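Long-range contacts in beta-galactosidase (Bacillus circulans, PDB 4MAD), which probably hydrolyses terminal non-reducing beta-D-galactose residues of beta-D-galactosides, as a member of glycoside hydrolase family 35: residues Y389-G394 / P492-D497; E73-Q78 / F118-L123; D415-G420 / V468-G473; H372-P377 / S499-T504. One frame throughout, in Å; residues are numbered along the deposited sequence.

Interaction 1: Y389-G394 / P492-D497; sequences YGQAYG and PLPLKD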
loop_
_atom_site.group_PDB
_atom_site.type_symbol
_atom_site.label_atom_id
_atom_site.label_comp_id
_atom_site.label_asym_id
_atom_site.label_seq_id
_atom_site.Cartn_x
_atom_site.Cartn_y
_atom_site.Cartn_z
ATOM N N TYR A 389 12.406 -4.759 -17.426
ATOM C CA TYR A 389 11.559 -5.111 -18.520
ATOM C C TYR A 389 10.378 -4.125 -18.581
ATOM O O TYR A 389 9.512 -4.315 -19.316
ATOM C CB TYR A 389 11.089 -6.546 -18.431
ATOM C CG TYR A 389 12.188 -7.585 -18.419
ATOM C CD1 TYR A 389 13.009 -7.760 -19.505
ATOM C CD2 TYR A 389 12.386 -8.388 -17.355
ATOM C CE1 TYR A 389 13.982 -8.681 -19.502
ATOM C CE2 TYR A 389 13.354 -9.321 -17.358
ATOM C CZ TYR A 389 14.167 -9.465 -18.459
ATOM O OH TYR A 389 15.175 -10.376 -18.505
ATOM N N GLY A 390 10.440 -3.077 -17.794
ATOM C CA GLY A 390 9.381 -2.109 -17.706
ATOM C C GLY A 390 8.166 -2.462 -16.888
ATOM O O GLY A 390 7.135 -1.928 -17.128
ATOM N N GLN A 391 8.323 -3.350 -15.923
ATOM C CA GLN A 391 7.199 -3.840 -15.168
ATOM C C GLN A 391 7.210 -3.501 -13.677
ATOM O O GLN A 391 8.091 -3.881 -12.981
ATOM C CB GLN A 391 7.109 -5.364 -15.283
ATOM C CG GLN A 391 5.881 -5.937 -14.594
ATOM C CD GLN A 391 5.854 -7.431 -14.532
ATOM O OE1 GLN A 391 6.694 -8.082 -15.091
ATOM N NE2 GLN A 391 4.870 -7.972 -13.850
ATOM N N ALA A 392 6.200 -2.788 -13.224
ATOM C CA ALA A 392 6.081 -2.446 -11.823
ATOM C C ALA A 392 5.575 -3.533 -10.925
ATOM O O ALA A 392 6.184 -3.873 -9.993
ATOM C CB ALA A 392 5.176 -1.225 -11.666
ATOM N N TYR A 393 4.421 -4.059 -11.278
ATOM C CA TYR A 393 3.675 -4.965 -10.422
ATOM C C TYR A 393 3.252 -6.291 -11.077
ATOM O O TYR A 393 3.158 -6.384 -12.238
ATOM C CB TYR A 393 2.447 -4.286 -9.829
ATOM C CG TYR A 393 2.566 -2.846 -9.409
ATOM C CD1 TYR A 393 3.392 -2.465 -8.395
ATOM C CD2 TYR A 393 1.784 -1.874 -9.989
ATOM C CE1 TYR A 393 3.482 -1.181 -7.998
ATOM C CE2 TYR A 393 1.902 -0.586 -9.639
ATOM C CZ TYR A 393 2.719 -0.218 -8.626
ATOM O OH TYR A 393 2.848 1.056 -8.279
ATOM N N GLY A 394 3.017 -7.287 -10.248
ATOM C CA GLY A 394 2.468 -8.550 -10.674
ATOM C C GLY A 394 3.360 -9.766 -10.748
ATOM O O GLY A 394 4.126 -9.966 -9.903
ATOM N N PRO A 492 6.192 -10.453 -18.949
ATOM C CA PRO A 492 5.740 -9.648 -17.842
ATOM C C PRO A 492 4.203 -9.758 -17.744
ATOM O O PRO A 492 3.544 -9.614 -18.700
ATOM C CB PRO A 492 6.178 -8.263 -18.240
ATOM C CG PRO A 492 7.266 -8.474 -19.204
ATOM C CD PRO A 492 6.859 -9.640 -19.956
ATOM N N LEU A 493 3.687 -9.964 -16.542
ATOM C CA LEU A 493 2.290 -10.184 -16.299
ATOM C C LEU A 493 1.756 -9.249 -15.192
ATOM O O LEU A 493 1.577 -9.625 -14.107
ATOM C CB LEU A 493 2.017 -11.654 -15.955
ATOM C CG LEU A 493 2.338 -12.726 -16.998
ATOM C CD1 LEU A 493 2.522 -14.117 -16.484
ATOM C CD2 LEU A 493 1.463 -12.662 -18.100
ATOM N N PRO A 494 1.581 -8.005 -15.565
ATOM C CA PRO A 494 1.021 -6.965 -14.703
ATOM C C PRO A 494 -0.504 -7.116 -14.496
ATOM O O PRO A 494 -1.061 -6.501 -13.654
ATOM C CB PRO A 494 1.301 -5.692 -15.471
ATOM C CG PRO A 494 1.488 -6.105 -16.836
ATOM C CD PRO A 494 2.012 -7.484 -16.856
ATOM N N LEU A 495 -1.116 -7.909 -15.347
ATOM C CA LEU A 495 -2.523 -8.250 -15.263
ATOM C C LEU A 495 -3.411 -7.008 -15.339
ATOM O O LEU A 495 -4.421 -6.977 -14.742
ATOM C CB LEU A 495 -2.817 -9.027 -14.008
ATOM C CG LEU A 495 -2.086 -10.344 -13.763
ATOM C CD1 LEU A 495 -2.691 -11.036 -12.600
ATOM C CD2 LEU A 495 -2.107 -11.193 -14.987
ATOM N N LYS A 496 -2.985 -5.995 -16.044
ATOM C CA LYS A 496 -3.782 -4.802 -16.296
ATOM C C LYS A 496 -4.989 -4.954 -17.237
ATOM O O LYS A 496 -5.919 -4.207 -17.153
ATOM C CB LYS A 496 -2.895 -3.633 -16.735
ATOM C CG LYS A 496 -1.792 -3.284 -15.781
ATOM C CD LYS A 496 -0.980 -2.103 -16.176
ATOM C CE LYS A 496 -0.075 -2.365 -17.298
ATOM N NZ LYS A 496 1.013 -1.348 -17.356
ATOM N N ASP A 497 -4.856 -5.827 -18.227
ATOM C CA ASP A 497 -5.858 -5.986 -19.247
ATOM C C ASP A 497 -5.973 -7.432 -19.590
ATOM O O ASP A 497 -5.155 -7.963 -20.266
ATOM C CB ASP A 497 -5.490 -5.204 -20.484
ATOM C CG ASP A 497 -6.307 -5.594 -21.677
ATOM O OD1 ASP A 497 -7.375 -6.116 -21.479
ATOM O OD2 ASP A 497 -5.869 -5.366 -22.789
#

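Interaction 2: E73-Q78 / F118-L123; sequences EPEEGQ and FPYWLL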
loop_
_atom_site.group_PDB
_atom_site.type_symbol
_atom_site.label_atom_id
_atom_site.label_comp_id
_atom_site.label_asym_id
_atom_site.label_seq_id
_atom_site.Cartn_x
_atom_site.Cartn_y
_atom_site.Cartn_z
ATOM N N GLU A 73 2.732 8.921 -10.903
ATOM C CA GLU A 73 3.720 8.801 -11.965
ATOM C C GLU A 73 4.119 7.347 -12.152
ATOM O O GLU A 73 5.205 7.005 -11.902
ATOM C CB GLU A 73 4.975 9.649 -11.695
ATOM C CG GLU A 73 5.687 10.037 -12.954
ATOM C CD GLU A 73 6.900 10.920 -12.784
ATOM O OE1 GLU A 73 7.519 11.167 -13.806
ATOM O OE2 GLU A 73 7.190 11.342 -11.675
ATOM N N PRO A 74 3.173 6.549 -12.589
ATOM C CA PRO A 74 3.361 5.105 -12.744
ATOM C C PRO A 74 4.444 4.757 -13.742
ATOM O O PRO A 74 5.093 3.781 -13.614
ATOM C CB PRO A 74 2.006 4.612 -13.196
ATOM C CG PRO A 74 1.330 5.783 -13.729
ATOM C CD PRO A 74 1.828 6.963 -12.977
ATOM N N GLU A 75 4.586 5.600 -14.737
ATOM C CA GLU A 75 5.710 5.548 -15.613
ATOM C C GLU A 75 6.291 6.943 -15.716
ATOM O O GLU A 75 5.581 7.892 -15.714
ATOM C CB GLU A 75 5.332 5.045 -17.006
ATOM C CG GLU A 75 4.489 3.846 -17.076
ATOM C CD GLU A 75 5.233 2.619 -16.685
ATOM O OE1 GLU A 75 6.428 2.652 -16.753
ATOM O OE2 GLU A 75 4.598 1.679 -16.295
ATOM N N GLU A 76 7.594 6.947 -15.964
ATOM C CA GLU A 76 8.098 8.281 -15.885
ATOM C C GLU A 76 7.521 9.213 -16.921
ATOM O O GLU A 76 7.614 8.986 -18.076
ATOM C CB GLU A 76 9.622 8.267 -16.008
ATOM C CG GLU A 76 10.271 9.635 -15.863
ATOM C CD GLU A 76 11.785 9.572 -15.941
ATOM O OE1 GLU A 76 12.325 8.465 -16.148
ATOM O OE2 GLU A 76 12.433 10.629 -15.796
ATOM N N GLY A 77 7.140 10.349 -16.574
ATOM C CA GLY A 77 6.581 11.342 -17.431
ATOM C C GLY A 77 5.127 11.153 -17.737
ATOM O O GLY A 77 4.561 11.939 -18.449
ATOM N N GLN A 78 4.535 10.098 -17.218
ATOM C CA GLN A 78 3.118 9.868 -17.386
ATOM C C GLN A 78 2.406 10.137 -16.104
ATOM O O GLN A 78 2.523 9.390 -15.216
ATOM C CB GLN A 78 2.865 8.418 -17.714
ATOM C CG GLN A 78 1.484 8.134 -18.116
ATOM C CD GLN A 78 0.976 6.720 -17.822
ATOM O OE1 GLN A 78 1.711 5.765 -17.822
ATOM N NE2 GLN A 78 -0.322 6.612 -17.624
ATOM N N PHE A 118 7.369 5.033 -3.728
ATOM C CA PHE A 118 8.309 5.284 -4.827
ATOM C C PHE A 118 7.849 4.520 -6.072
ATOM O O PHE A 118 7.493 3.446 -5.969
ATOM C CB PHE A 118 9.715 4.799 -4.479
ATOM C CG PHE A 118 10.529 5.731 -3.636
ATOM C CD1 PHE A 118 10.394 7.084 -3.696
ATOM C CD2 PHE A 118 11.498 5.228 -2.827
ATOM C CE1 PHE A 118 11.177 7.893 -2.954
ATOM C CE2 PHE A 118 12.267 6.058 -2.091
ATOM C CZ PHE A 118 12.093 7.388 -2.164
ATOM N N PRO A 119 7.913 5.112 -7.238
ATOM C CA PRO A 119 7.632 4.399 -8.478
ATOM C C PRO A 119 8.663 3.356 -8.770
ATOM O O PRO A 119 9.752 3.619 -8.501
ATOM C CB PRO A 119 7.743 5.484 -9.537
ATOM C CG PRO A 119 7.666 6.739 -8.824
ATOM C CD PRO A 119 8.173 6.526 -7.472
ATOM N N TYR A 120 8.303 2.272 -9.417
ATOM C CA TYR A 120 9.154 1.116 -9.611
ATOM C C TYR A 120 10.354 1.574 -10.433
ATOM O O TYR A 120 11.400 1.086 -10.281
ATOM C CB TYR A 120 8.420 -0.019 -10.314
ATOM C CG TYR A 120 8.345 0.192 -11.774
ATOM C CD1 TYR A 120 9.222 -0.431 -12.619
ATOM C CD2 TYR A 120 7.444 1.055 -12.325
ATOM C CE1 TYR A 120 9.184 -0.219 -13.958
ATOM C CE2 TYR A 120 7.418 1.262 -13.685
ATOM C CZ TYR A 120 8.295 0.621 -14.493
ATOM O OH TYR A 120 8.241 0.854 -15.816
ATOM N N TRP A 121 10.130 2.535 -11.295
ATOM C CA TRP A 121 11.123 2.984 -12.240
ATOM C C TRP A 121 12.303 3.741 -11.678
ATOM O O TRP A 121 13.241 3.951 -12.390
ATOM C CB TRP A 121 10.533 3.688 -13.466
ATOM C CG TRP A 121 9.752 4.804 -13.176
ATOM C CD1 TRP A 121 8.454 4.817 -13.064
ATOM C CD2 TRP A 121 10.199 6.108 -12.902
ATOM N NE1 TRP A 121 8.011 6.035 -12.757
ATOM C CE2 TRP A 121 9.076 6.870 -12.643
ATOM C CE3 TRP A 121 11.436 6.710 -12.866
ATOM C CZ2 TRP A 121 9.147 8.207 -12.347
ATOM C CZ3 TRP A 121 11.515 8.005 -12.562
ATOM C CH2 TRP A 121 10.379 8.760 -12.293
ATOM N N LEU A 122 12.229 4.138 -10.423
ATOM C CA LEU A 122 13.390 4.670 -9.782
ATOM C C LEU A 122 14.488 3.622 -9.786
ATOM O O LEU A 122 15.622 3.937 -9.876
ATOM C CB LEU A 122 13.106 5.094 -8.350
ATOM C CG LEU A 122 12.202 6.306 -8.209
ATOM C CD1 LEU A 122 11.987 6.808 -6.784
ATOM C CD2 LEU A 122 12.593 7.378 -9.102
ATOM N N LEU A 123 14.115 2.376 -9.662
ATOM C CA LEU A 123 15.101 1.329 -9.500
ATOM C C LEU A 123 16.087 1.215 -10.690
ATOM O O LEU A 123 17.146 0.671 -10.550
ATOM C CB LEU A 123 14.456 0.004 -9.182
ATOM C CG LEU A 123 13.985 -0.106 -7.746
ATOM C CD1 LEU A 123 13.000 -1.182 -7.579
ATOM C CD2 LEU A 123 15.108 -0.283 -6.809
#

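Interaction 3: D415-G420 / V468-G473; sequences DIHDRG and VVDYKG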
loop_
_atom_site.group_PDB
_atom_site.type_symbol
_atom_site.label_atom_id
_atom_site.label_comp_id
_atom_site.label_asym_id
_atom_site.label_seq_id
_atom_site.Cartn_x
_atom_site.Cartn_y
_atom_site.Cartn_z
ATOM N N ASP A 415 18.711 -13.833 -6.857
ATOM C CA ASP A 415 17.886 -14.302 -5.776
ATOM C C ASP A 415 16.395 -14.193 -6.165
ATOM O O ASP A 415 16.063 -13.520 -7.067
ATOM C CB ASP A 415 18.075 -13.421 -4.560
ATOM C CG ASP A 415 19.382 -13.659 -3.824
ATOM O OD1 ASP A 415 19.892 -14.752 -3.822
ATOM O OD2 ASP A 415 19.888 -12.743 -3.208
ATOM N N ILE A 416 15.533 -14.864 -5.441
ATOM C CA ILE A 416 14.137 -14.852 -5.778
ATOM C C ILE A 416 13.356 -13.805 -4.957
ATOM O O ILE A 416 13.298 -13.881 -3.806
ATOM C CB ILE A 416 13.509 -16.223 -5.629
ATOM C CG1 ILE A 416 12.061 -16.205 -6.073
ATOM C CG2 ILE A 416 13.641 -16.720 -4.260
ATOM C CD1 ILE A 416 11.883 -16.194 -7.482
ATOM N N HIS A 417 12.778 -12.825 -5.649
ATOM C CA HIS A 417 12.071 -11.752 -5.032
ATOM C C HIS A 417 10.677 -11.690 -5.640
ATOM O O HIS A 417 10.493 -11.003 -6.608
ATOM C CB HIS A 417 12.802 -10.436 -5.291
ATOM C CG HIS A 417 14.024 -10.234 -4.460
ATOM N ND1 HIS A 417 14.732 -9.060 -4.456
ATOM C CD2 HIS A 417 14.640 -11.042 -3.576
ATOM C CE1 HIS A 417 15.722 -9.151 -3.601
ATOM N NE2 HIS A 417 15.704 -10.352 -3.074
ATOM N N ASP A 418 9.712 -12.387 -5.065
ATOM C CA ASP A 418 9.815 -13.043 -3.786
ATOM C C ASP A 418 9.389 -14.517 -3.659
ATOM O O ASP A 418 9.630 -15.126 -2.672
ATOM C CB ASP A 418 9.028 -12.206 -2.815
ATOM C CG ASP A 418 9.270 -10.750 -3.010
ATOM O OD1 ASP A 418 10.385 -10.356 -2.779
ATOM O OD2 ASP A 418 8.383 -10.032 -3.418
ATOM N N ARG A 419 8.723 -15.014 -4.682
ATOM C CA ARG A 419 8.224 -16.362 -4.721
ATOM C C ARG A 419 8.145 -16.842 -6.156
ATOM O O ARG A 419 7.773 -16.118 -7.026
ATOM C CB ARG A 419 6.839 -16.405 -4.146
ATOM C CG ARG A 419 6.399 -17.722 -3.659
ATOM C CD ARG A 419 5.124 -17.558 -2.868
ATOM N NE ARG A 419 4.606 -18.786 -2.305
ATOM C CZ ARG A 419 3.739 -19.590 -2.901
ATOM N NH1 ARG A 419 3.292 -19.367 -4.114
ATOM N NH2 ARG A 419 3.313 -20.645 -2.282
ATOM N N GLY A 420 8.485 -18.081 -6.368
ATOM C CA GLY A 420 8.321 -18.590 -7.693
ATOM C C GLY A 420 7.982 -20.047 -7.786
ATOM O O GLY A 420 8.372 -20.810 -6.955
ATOM N N VAL A 468 15.306 -1.460 1.380
ATOM C CA VAL A 468 14.302 -0.837 0.525
ATOM C C VAL A 468 14.635 -0.856 -0.932
ATOM O O VAL A 468 13.787 -0.665 -1.723
ATOM C CB VAL A 468 13.967 0.592 0.951
ATOM C CG1 VAL A 468 15.136 1.470 0.764
ATOM C CG2 VAL A 468 12.834 1.118 0.183
ATOM N N VAL A 469 15.893 -1.085 -1.272
ATOM C CA VAL A 469 16.231 -1.153 -2.677
ATOM C C VAL A 469 15.891 -2.554 -3.114
ATOM O O VAL A 469 16.697 -3.437 -3.072
ATOM C CB VAL A 469 17.697 -0.856 -2.928
ATOM C CG1 VAL A 469 18.034 -1.091 -4.343
ATOM C CG2 VAL A 469 18.039 0.514 -2.560
ATOM N N ASP A 470 14.651 -2.737 -3.499
ATOM C CA ASP A 470 14.020 -4.029 -3.509
ATOM C C ASP A 470 13.592 -4.384 -4.926
ATOM O O ASP A 470 12.511 -4.125 -5.300
ATOM C CB ASP A 470 12.819 -4.029 -2.559
ATOM C CG ASP A 470 12.245 -5.397 -2.341
ATOM O OD1 ASP A 470 12.906 -6.369 -2.571
ATOM O OD2 ASP A 470 11.170 -5.478 -1.842
ATOM N N TYR A 471 14.530 -4.911 -5.700
ATOM C CA TYR A 471 14.261 -5.370 -7.040
ATOM C C TYR A 471 13.399 -6.615 -6.992
ATOM O O TYR A 471 13.586 -7.419 -6.175
ATOM C CB TYR A 471 15.542 -5.718 -7.792
ATOM C CG TYR A 471 16.405 -4.539 -8.137
ATOM C CD1 TYR A 471 16.165 -3.801 -9.255
ATOM C CD2 TYR A 471 17.437 -4.167 -7.336
ATOM C CE1 TYR A 471 16.921 -2.772 -9.582
ATOM C CE2 TYR A 471 18.200 -3.114 -7.650
ATOM C CZ TYR A 471 17.931 -2.422 -8.768
ATOM O OH TYR A 471 18.688 -1.363 -9.063
ATOM N N LYS A 472 12.513 -6.757 -7.940
ATOM C CA LYS A 472 11.621 -7.873 -7.980
ATOM C C LYS A 472 11.809 -8.757 -9.253
ATOM O O LYS A 472 12.302 -8.305 -10.265
ATOM C CB LYS A 472 10.201 -7.373 -7.784
ATOM C CG LYS A 472 10.030 -6.584 -6.543
ATOM C CD LYS A 472 10.254 -7.412 -5.382
ATOM C CE LYS A 472 9.369 -7.016 -4.216
ATOM N NZ LYS A 472 9.728 -7.601 -2.983
ATOM N N GLY A 473 11.442 -10.020 -9.145
ATOM C CA GLY A 473 11.755 -11.018 -10.141
ATOM C C GLY A 473 12.934 -11.830 -9.688
ATOM O O GLY A 473 12.979 -12.272 -8.592
#

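Interaction 4: H372-P377 / S499-T504; sequences HRISTP and SSLEFT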
loop_
_atom_site.group_PDB
_atom_site.type_symbol
_atom_site.label_atom_id
_atom_site.label_comp_id
_atom_site.label_asym_id
_atom_site.label_seq_id
_atom_site.Cartn_x
_atom_site.Cartn_y
_atom_site.Cartn_z
ATOM N N HIS A 372 0.737 -15.085 -24.666
ATOM C CA HIS A 372 0.606 -14.007 -25.604
ATOM C C HIS A 372 -0.731 -13.279 -25.558
ATOM O O HIS A 372 -0.951 -12.312 -26.222
ATOM C CB HIS A 372 0.843 -14.478 -26.995
ATOM C CG HIS A 372 2.278 -14.585 -27.358
ATOM N ND1 HIS A 372 3.152 -15.420 -26.709
ATOM C CD2 HIS A 372 2.976 -14.005 -28.349
ATOM C CE1 HIS A 372 4.338 -15.330 -27.275
ATOM N NE2 HIS A 372 4.246 -14.506 -28.291
ATOM N N ARG A 373 -1.663 -13.891 -24.883
ATOM C CA ARG A 373 -2.964 -13.301 -24.632
ATOM C C ARG A 373 -2.903 -12.150 -23.623
ATOM O O ARG A 373 -3.699 -11.248 -23.614
ATOM C CB ARG A 373 -3.989 -14.341 -24.219
ATOM C CG ARG A 373 -4.408 -15.274 -25.334
ATOM C CD ARG A 373 -5.309 -16.424 -24.880
ATOM N NE ARG A 373 -5.583 -17.360 -25.933
ATOM C CZ ARG A 373 -6.168 -18.519 -25.800
ATOM N NH1 ARG A 373 -6.541 -18.940 -24.641
ATOM N NH2 ARG A 373 -6.360 -19.270 -26.839
ATOM N N ILE A 374 -1.959 -12.267 -22.722
ATOM C CA ILE A 374 -1.817 -11.264 -21.701
ATOM C C ILE A 374 -0.385 -10.737 -21.504
ATOM O O ILE A 374 -0.104 -10.183 -20.509
ATOM C CB ILE A 374 -2.411 -11.747 -20.395
ATOM C CG1 ILE A 374 -1.824 -13.092 -20.045
ATOM C CG2 ILE A 374 -3.877 -11.887 -20.555
ATOM C CD1 ILE A 374 -2.081 -13.525 -18.696
ATOM N N SER A 375 0.492 -10.944 -22.462
ATOM C CA SER A 375 1.821 -10.443 -22.364
ATOM C C SER A 375 2.453 -10.321 -23.733
ATOM O O SER A 375 1.898 -10.735 -24.702
ATOM C CB SER A 375 2.699 -11.358 -21.474
ATOM O OG SER A 375 3.941 -10.806 -21.161
ATOM N N THR A 376 3.626 -9.727 -23.764
ATOM C CA THR A 376 4.436 -9.602 -24.951
ATOM C C THR A 376 5.839 -10.046 -24.554
ATOM O O THR A 376 6.358 -9.561 -23.637
ATOM C CB THR A 376 4.433 -8.182 -25.435
ATOM O OG1 THR A 376 3.095 -7.763 -25.586
ATOM C CG2 THR A 376 5.111 -8.074 -26.742
ATOM N N PRO A 377 6.388 -11.029 -25.220
ATOM C CA PRO A 377 7.674 -11.553 -24.790
ATOM C C PRO A 377 8.817 -10.569 -24.999
ATOM O O PRO A 377 8.794 -9.845 -25.929
ATOM C CB PRO A 377 7.862 -12.769 -25.676
ATOM C CG PRO A 377 7.218 -12.427 -26.873
ATOM C CD PRO A 377 6.002 -11.658 -26.482
ATOM N N SER A 499 -8.630 -8.783 -21.151
ATOM C CA SER A 499 -9.706 -8.935 -22.092
ATOM C C SER A 499 -9.451 -9.921 -23.196
ATOM O O SER A 499 -10.345 -10.287 -23.870
ATOM C CB SER A 499 -10.105 -7.618 -22.701
ATOM O OG SER A 499 -9.123 -7.134 -23.526
ATOM N N SER A 500 -8.211 -10.236 -23.444
ATOM C CA SER A 500 -7.900 -11.160 -24.517
ATOM C C SER A 500 -7.855 -12.644 -24.131
ATOM O O SER A 500 -7.764 -13.488 -24.945
ATOM C CB SER A 500 -6.635 -10.741 -25.258
ATOM O OG SER A 500 -6.785 -9.499 -25.859
ATOM N N LEU A 501 -7.992 -12.919 -22.857
ATOM C CA LEU A 501 -8.032 -14.257 -22.398
ATOM C C LEU A 501 -9.219 -14.956 -23.024
ATOM O O LEU A 501 -10.207 -14.339 -23.246
ATOM C CB LEU A 501 -8.205 -14.245 -20.897
ATOM C CG LEU A 501 -6.998 -14.027 -19.998
ATOM C CD1 LEU A 501 -7.396 -14.018 -18.596
ATOM C CD2 LEU A 501 -5.923 -15.005 -20.225
ATOM N N GLU A 502 -9.069 -16.237 -23.289
ATOM C CA GLU A 502 -10.143 -17.123 -23.701
ATOM C C GLU A 502 -10.104 -18.342 -22.810
ATOM O O GLU A 502 -9.081 -18.677 -22.301
ATOM C CB GLU A 502 -10.020 -17.540 -25.163
ATOM C CG GLU A 502 -9.996 -16.401 -26.154
ATOM C CD GLU A 502 -11.373 -15.776 -26.422
ATOM O OE1 GLU A 502 -12.333 -16.358 -26.001
ATOM O OE2 GLU A 502 -11.475 -14.746 -27.092
ATOM N N PHE A 503 -11.228 -19.005 -22.676
ATOM C CA PHE A 503 -11.420 -20.031 -21.691
ATOM C C PHE A 503 -12.101 -21.257 -22.270
ATOM O O PHE A 503 -12.912 -21.131 -23.104
ATOM C CB PHE A 503 -12.340 -19.513 -20.573
ATOM C CG PHE A 503 -11.824 -18.333 -19.827
ATOM C CD1 PHE A 503 -11.205 -18.481 -18.631
ATOM C CD2 PHE A 503 -11.985 -17.091 -20.310
ATOM C CE1 PHE A 503 -10.726 -17.409 -17.970
ATOM C CE2 PHE A 503 -11.515 -16.001 -19.599
ATOM C CZ PHE A 503 -10.894 -16.175 -18.447
ATOM N N THR A 504 -11.818 -22.422 -21.714
ATOM C CA THR A 504 -12.561 -23.673 -21.932
ATOM C C THR A 504 -13.007 -24.259 -20.597
ATOM O O THR A 504 -12.642 -23.794 -19.586
ATOM C CB THR A 504 -11.768 -24.861 -22.484
ATOM O OG1 THR A 504 -10.493 -24.488 -22.900
ATOM C CG2 THR A 504 -12.534 -25.533 -23.546
HETATM O O HOH W 1 -5.608 -9.491 -22.425
HETATM O O HOH W 2 -6.661 -17.632 -22.115
#

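Interaction 1: Y389-G394 / P492-D497
Gln391 carries the close-packed half of this contact, where a loop of the first all-beta domain lies over the end of strand 488-493. Its CG stands anti to the backbone N (chi1 -176°) and the chain stays extended beyond CG, so the amide crosses Pro492 obliquely. Gln391 OE1 comes within 3.2 Å of Pro492 CB, and this buried oxygen has no hydrogen-bonding partner in the model. Gln391 NE2 passes 3.6 Å from Leu493 N but bonds within its own loop, to Tyr393 O at 2.8 Å with a nearly straight N-H (168°). That acceptor lies in the amide plane; together with a second bond from NE2 to Phe395 O it fixes how the amide is turned. Tyr393 O also receives a CA-H...O contact from Pro494 CA at 3.3 Å, and Gly394, lacking a side chain, brings its CA to 3.7 Å from Leu493 O. The other end is looser. Tyr389 CB comes no nearer to Pro492 CG than 4.4 Å, and the ring turns off toward Ser380 OG, which bonds to its OH. Lys496 and Asp497 are exposed and do not meet the loop, while Pro494 borders a bound 2-(2-methoxyethoxy)ethanol, probably from the crystallisation liquor. Strand 488-493 runs antiparallel between 378-380 and 395-403, with Pro492 against Gln378 and Leu493 bonded through its backbone to Phe395, and residues 389-394 belong to the loop joining those flanking strands.

Interaction 2: E73-Q78 / F118-L123
Tyr120 and Trp121 both hold CG in the crowded position between backbone N and carbonyl carbon (chi1 80° and 58°), which sends the two successive rings to the same partner loop. The contact joins neighbouring beta-to-alpha loops of the (beta/alpha)8 barrel, those following strands 62-66 and 100-104. Trp121 is packed on both faces. Glu76 CB makes a CH-pi contact over the six-membered ring of Trp121, 3.6 Å from the centroid, and Pro119 CB lies 3.2 Å above the opposite face, offset toward the rim. The Glu76 chain is extended, so its carboxylate lies almost parallel to the indole while OE2 pairs with Lys140. In the ring plane, Trp121 NE1 donates to Glu73 O at 3.1 Å and 166°. Glu73 then crosses the indole at about a right angle, its CD 3.5 Å from Trp121 CZ2. The Glu73 carboxylate is held at both oxygens: Glu73 OE1 uses its anti lone pair for Gly77 N at 2.9 Å, inside the type II turn Glu75-Gln78, and OE2 accepts from Trp69. Glu75 starts away from the aromatics but bends at chi2, bringing the syn lone pair of OE1 to Tyr120 OH at 2.7 Å. Pro74 O sits between the two aromatic edges, in the plane of each ring, 3.4 Å from Tyr120 CE2 and 3.6 Å from Trp121 CD1.

Interaction 3: D415-G420 / V468-G473
Lys472, just before Gly473, reaches over to Asp418, just after His417, beside an antiparallel beta bridge, the hydrogen-bonded pair His417 and Gly473 between strands 409-417 and 473-480 of a four-stranded sheet. The bridge bonds are fairly straight: His417 N to Gly473 O at 3.0 Å (163°) and Gly473 N to His417 O at 2.9 Å (161°). From Lys472, CB passes 3.8 Å from His417 O, with CG anti to the carbonyl carbon (chi1 -55°). Bends at chi2 and chi3 then bring Lys472 CD to that same distance from His417 O and Asp418 OD2, and Lys472 CE comes 3.3 Å from Asp418 OD2. At the tip, Lys472 NZ meets the Asp418 carboxylate on the syn side of both oxygens, 2.8 Å from OD1 and from OD2. Lys472 NZ also forms a salt bridge with Asp470 OD2 at 2.8 Å, approached from above the carboxylate plane, and bonds to Gly460 O. Arg434 bridges the same two aspartates, so two acids share two cations in a buried network, consistent with both carboxylates staying ionised. Asp418 follows a cis peptide and, with Arg419, forms a classic beta bulge opposite Glu457, where the chain passes from one sheet into strand 419-424 of the next. Beside this network, His417 ND1 donates to Tyr471 O at 2.6 Å, the oxygen lying in the imidazole plane and the donor nearly along its C=O axis.

Interaction 4: H372-P377 / S499-T504
A weakly bonded helical turn around residues 372-374 passes the loop 499-504 with Arg373 CA and Ser500 CA 5.4 Å apart and no direct hydrogen bond between them. Two waters span the gap instead. Water 1 donates to Arg373 O (2.9 Å) and accepts from Ser500 N (2.9 Å); water 2 accepts from Arg373 NH1 (2.8 Å) and Glu502 N (3.0 Å), lying in the guanidinium plane. The Arg373 chain is extended from CG to NE and runs past Ser500 O, which puts Glu502 CB over one guanidinium face, toward its rim. The Glu502 chain bends at chi2 and the carboxylate swings off, leaving NH1 of Arg373 and OE1 of Glu502 6.5 Å apart, so the two charged groups make no direct contact. On the more buried side, Ile374 CG2 packs on Leu501 CD2 at 3.7 Å. Ile374 also lines the site of a bound 2-(2-methoxyethoxy)ethanol. Beneath this surface contact, Ile374 and Leu501 both rest on Phe515 of strand 514-522, and Ile374 also touches Leu493 of strand 488-493.

Overall arrangement
Interaction 2 comes first along the chain, within the glycosyl hydrolase family 35 (beta/alpha)8 barrel; interactions 3 and 1 are nested in turn inside the loop closed by interaction 4. The touches run 3-2-1-4: the centre of interaction 1 lies 13 Å from those of interactions 2 and 4, and 14 Å from that of interaction 3 without touching it. The barrel loops meet the first all-beta region here through Tyr120, on Ala392 with a probable bond to Gly390 O, and Leu123, whose O probably bonds to Tyr471 OH. Pro492 O probably accepts from Ser375 OG. These touches link the barrel loops with the first all-beta region, and that region with the eight-stranded sheet.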